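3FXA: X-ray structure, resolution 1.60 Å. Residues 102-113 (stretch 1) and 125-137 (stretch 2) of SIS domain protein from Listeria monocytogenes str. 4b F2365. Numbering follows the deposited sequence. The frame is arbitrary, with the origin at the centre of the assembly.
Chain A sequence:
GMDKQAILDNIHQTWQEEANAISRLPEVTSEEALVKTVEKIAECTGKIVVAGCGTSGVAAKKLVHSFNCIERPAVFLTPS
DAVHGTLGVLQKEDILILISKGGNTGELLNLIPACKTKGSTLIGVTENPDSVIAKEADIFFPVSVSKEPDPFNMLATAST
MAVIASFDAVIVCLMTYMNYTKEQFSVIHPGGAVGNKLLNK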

# COMPACT_ATOMS: atom_id res chain seq x y z
N GLY A 102 -18.06 -0.89 14.58
CA GLY A 102 -18.75 -1.79 15.51
C GLY A 102 -17.87 -2.33 16.64
O GLY A 102 -18.42 -2.84 17.62
N GLY A 103 -16.54 -2.24 16.50
CA GLY A 103 -15.57 -2.64 17.53
C GLY A 103 -15.31 -4.13 17.73
O GLY A 103 -14.60 -4.51 18.67
N ASN A 104 -15.91 -4.96 16.89
CA ASN A 104 -15.74 -6.42 16.97
C ASN A 104 -15.21 -7.04 15.67
O ASN A 104 -15.31 -8.26 15.51
N THR A 105 -14.62 -6.23 14.77
CA THR A 105 -14.10 -6.73 13.49
C THR A 105 -13.03 -7.80 13.76
O THR A 105 -11.98 -7.47 14.31
N GLY A 106 -13.34 -9.06 13.41
CA GLY A 106 -12.47 -10.22 13.69
C GLY A 106 -11.00 -10.07 13.33
O GLY A 106 -10.13 -10.47 14.10
N GLU A 107 -10.74 -9.44 12.18
CA GLU A 107 -9.38 -9.18 11.69
C GLU A 107 -8.54 -8.34 12.67
O GLU A 107 -7.33 -8.50 12.74
N LEU A 108 -9.19 -7.43 13.39
CA LEU A 108 -8.54 -6.57 14.37
C LEU A 108 -8.47 -7.24 15.73
O LEU A 108 -7.48 -7.07 16.44
N LEU A 109 -9.52 -7.99 16.10
CA LEU A 109 -9.54 -8.68 17.40
C LEU A 109 -8.39 -9.67 17.50
O LEU A 109 -7.81 -9.82 18.56
N ASN A 110 -8.06 -10.31 16.37
CA ASN A 110 -6.89 -11.21 16.24
C ASN A 110 -5.51 -10.58 16.53
O ASN A 110 -4.55 -11.31 16.75
N LEU A 111 -5.44 -9.24 16.53
CA LEU A 111 -4.24 -8.45 16.82
C LEU A 111 -4.07 -8.11 18.30
O LEU A 111 -2.97 -7.74 18.72
N ILE A 112 -5.13 -8.25 19.10
CA ILE A 112 -5.10 -7.84 20.51
C ILE A 112 -4.19 -8.73 21.36
O ILE A 112 -3.39 -8.20 22.13
N PRO A 113 -4.28 -10.06 21.19
CA PRO A 113 -3.36 -10.89 22.00
C PRO A 113 -1.87 -10.53 21.85
O PRO A 113 -1.16 -10.48 22.88
N VAL A 125 -10.71 2.75 18.76
CA VAL A 125 -11.55 3.78 18.13
C VAL A 125 -12.81 3.12 17.58
O VAL A 125 -12.80 2.49 16.51
N THR A 126 -13.92 3.29 18.29
CA THR A 126 -15.17 2.61 17.97
C THR A 126 -16.39 3.35 18.51
O THR A 126 -16.25 4.19 19.40
N GLU A 127 -17.56 3.04 17.96
CA GLU A 127 -18.83 3.63 18.47
C GLU A 127 -19.37 2.86 19.67
O GLU A 127 -20.09 3.42 20.50
N ASN A 128 -18.99 1.58 19.75
CA ASN A 128 -19.58 0.60 20.67
C ASN A 128 -18.81 0.41 21.99
O ASN A 128 -17.77 -0.28 22.00
N PRO A 129 -19.34 0.97 23.12
CA PRO A 129 -18.64 0.85 24.41
C PRO A 129 -18.60 -0.58 25.02
O PRO A 129 -17.79 -0.81 25.94
N ASP A 130 -19.45 -1.49 24.52
CA ASP A 130 -19.53 -2.89 24.96
C ASP A 130 -18.79 -3.85 24.01
O ASP A 130 -18.87 -5.07 24.17
N SER A 131 -18.09 -3.29 23.02
CA SER A 131 -17.27 -4.08 22.09
C SER A 131 -15.95 -4.52 22.73
O SER A 131 -15.48 -3.94 23.72
N VAL A 132 -15.34 -5.54 22.12
CA VAL A 132 -14.05 -6.07 22.58
C VAL A 132 -12.96 -5.00 22.51
O VAL A 132 -12.22 -4.81 23.47
N ILE A 133 -12.92 -4.27 21.39
CA ILE A 133 -11.95 -3.20 21.16
C ILE A 133 -12.08 -2.10 22.25
O ILE A 133 -11.08 -1.68 22.81
N ALA A 134 -13.32 -1.70 22.55
CA ALA A 134 -13.56 -0.70 23.62
C ALA A 134 -13.16 -1.23 25.00
O ALA A 134 -12.56 -0.49 25.79
N LYS A 135 -13.46 -2.50 25.28
CA LYS A 135 -13.18 -3.11 26.59
C LYS A 135 -11.70 -3.47 26.82
O LYS A 135 -11.20 -3.36 27.94
N GLU A 136 -11.02 -3.89 25.75
CA GLU A 136 -9.60 -4.26 25.82
C GLU A 136 -8.66 -3.06 25.76
O GLU A 136 -7.51 -3.16 26.17
N ALA A 137 -9.14 -1.90 25.29
CA ALA A 137 -8.27 -0.76 25.10
C ALA A 137 -7.77 -0.16 26.40
O ALA A 137 -8.47 -0.17 27.40

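The contact reads in two halves: a polar end built around the glycines of the first stretch, and an apolar end where leucine and isoleucine side chains meet the helix that starts after Ser 131.

At the polar end two hydroxyl side chains leave one position no space for a CB. Gly 103 sits at positive phi, which by itself favours glycine, and an ideal CB there would lie 2.2 Å from Ser 131 OG and 2.6 Å from Thr 126 OG1. The space is already taken by two hydroxyl side chains whose CB atoms point toward the first stretch. Thr 126 is t, which places OG1 3.3 Å from Asn 128 N as acceptor of its hydrogen bond; Gly 103 N is slightly closer to Thr 126 OG1, at 3.2 Å, but the angle is too poor for a bond. Ser 131 is p, and its OG works twice, donating to Asn 128 O at 2.7 Å and accepting from Ala 134 N at 3.2 Å to cap the helix.

The first turn of that helix still has NH groups to satisfy, and the first stretch supplies acceptors. Asn 104 leaves its backbone sideways, but chi1 m and chi2 of -44° bring its end nearer, so that OD1 accepts from Val 132 N at 3.0 Å with an almost linear N-H...O angle of 179°. Beside it, Gly 103 O accepts from Ile 133 N at 3.2 Å. Asn 128, t with chi2 near 11°, divides its amide: ND2 donates across to Gly 102 O at 3.2 Å, while OD1 accepts from Asp 130 N at 3.3 Å within the local type I turn.

Farther along, the packing becomes apolar. Leu 108 and Leu 109 are both m,t, as is Ile 112, all extended at chi2. Leu 108 points toward the helix and sets its CB 4.0 Å from Ile 133 CD1. Leu 109 starts sideways, yet its tip closes in, with CD2 3.5 Å from Val 132 CG1 and 3.7 Å from Ile 133 CG1. Ile 112 points inward and brings CD1 to 3.9 Å from Val 132 CG1, while its CG2 lies 4.1 Å from Glu 136 CB. Ile 133, also m,t, has the largest area covered by the opposing stretch; its extended chain carries CD1 to Leu 108.

The rule is economical: glycine at position 103, where hydroxyls of the other stretch fill the space a CB would need, side-chain and backbone acceptors at the helix start, and extended aliphatic chains beyond.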

# COMPACT_ATOMS: atom_id res chain seq x y z
CB ASN A 104 -17.09 -7.04 17.38
CG ASN A 104 -17.48 -6.73 18.83
OD1 ASN A 104 -16.66 -6.80 19.76
ND2 ASN A 104 -18.76 -6.46 19.04
CB THR A 105 -13.52 -5.58 12.65
OG1 THR A 105 -14.54 -4.59 12.43
CG2 THR A 105 -12.97 -6.10 11.31
CB GLU A 107 -9.38 -8.45 10.34
CG GLU A 107 -9.95 -9.20 9.15
CD GLU A 107 -11.46 -9.11 8.98
OE1 GLU A 107 -12.19 -8.81 9.95
OE2 GLU A 107 -11.92 -9.36 7.84
CB LEU A 108 -9.24 -5.21 14.50
CG LEU A 108 -9.40 -4.35 13.22
CD1 LEU A 108 -9.83 -2.93 13.59
CD2 LEU A 108 -8.11 -4.27 12.45
CB LEU A 109 -10.87 -9.39 17.66
CG LEU A 109 -12.17 -8.59 17.70
CD1 LEU A 109 -13.31 -9.46 18.19
CD2 LEU A 109 -12.05 -7.31 18.56
CB ASN A 110 -6.85 -11.86 14.84
CG ASN A 110 -7.99 -12.85 14.59
OD1 ASN A 110 -8.60 -13.39 15.51
ND2 ASN A 110 -8.25 -13.12 13.32
CB LEU A 111 -4.28 -7.10 16.03
CG LEU A 111 -4.66 -7.20 14.54
CD1 LEU A 111 -4.69 -5.82 13.83
CD2 LEU A 111 -3.78 -8.21 13.80
CB ILE A 112 -6.51 -7.67 21.12
CG1 ILE A 112 -7.26 -6.54 20.37
CG2 ILE A 112 -6.43 -7.30 22.59
CD1 ILE A 112 -8.73 -6.40 20.73
CB PRO A 113 -3.66 -12.31 21.53
CG PRO A 113 -5.03 -12.27 21.06
CD PRO A 113 -5.21 -10.92 20.42
CB VAL A 125 -10.78 4.52 17.02
CG1 VAL A 125 -11.66 5.60 16.42
CG2 VAL A 125 -9.47 5.11 17.56
CB THR A 126 -15.12 1.14 18.52
OG1 THR A 126 -16.33 0.45 18.18
CG2 THR A 126 -14.89 1.07 20.04
CB GLU A 127 -19.92 3.70 17.37
CG GLU A 127 -20.69 2.39 17.07
CD GLU A 127 -21.62 2.46 15.86
OE1 GLU A 127 -21.83 3.55 15.25
OE2 GLU A 127 -22.17 1.41 15.52
CB ASN A 128 -19.74 -0.72 19.89
CG ASN A 128 -20.51 -1.79 20.64
OD1 ASN A 128 -21.12 -1.55 21.68
ND2 ASN A 128 -20.48 -3.01 20.09
CB PRO A 129 -19.40 1.82 25.32
CG PRO A 129 -20.75 1.81 24.80
CD PRO A 129 -20.67 1.61 23.32
CB ASP A 130 -21.00 -3.30 25.10
CG ASP A 130 -21.78 -2.38 26.05
OD1 ASP A 130 -21.24 -2.02 27.12
OD2 ASP A 130 -22.92 -1.99 25.72
CB SER A 131 -16.96 -3.26 20.83
OG SER A 131 -16.10 -2.13 21.06
CB VAL A 132 -13.65 -7.34 21.76
CG1 VAL A 132 -12.18 -7.72 22.03
CG2 VAL A 132 -14.58 -8.46 22.09
CB ILE A 133 -12.05 -2.64 19.69
CG1 ILE A 133 -11.47 -3.68 18.72
CG2 ILE A 133 -11.34 -1.31 19.57
CD1 ILE A 133 -11.52 -3.35 17.25
CB ALA A 134 -15.04 -0.26 23.63
CB LYS A 135 -14.06 -4.34 26.83
CG LYS A 135 -15.53 -4.04 27.08
CD LYS A 135 -16.24 -5.36 27.40
CE LYS A 135 -17.69 -5.19 27.77
NZ LYS A 135 -18.26 -6.48 28.26
CB GLU A 136 -9.25 -5.26 24.71
CG GLU A 136 -9.98 -6.63 24.83
CD GLU A 136 -9.57 -7.43 26.06
OE1 GLU A 136 -8.45 -7.27 26.57
OE2 GLU A 136 -10.40 -8.24 26.53
CB ALA A 137 -8.98 0.33 24.29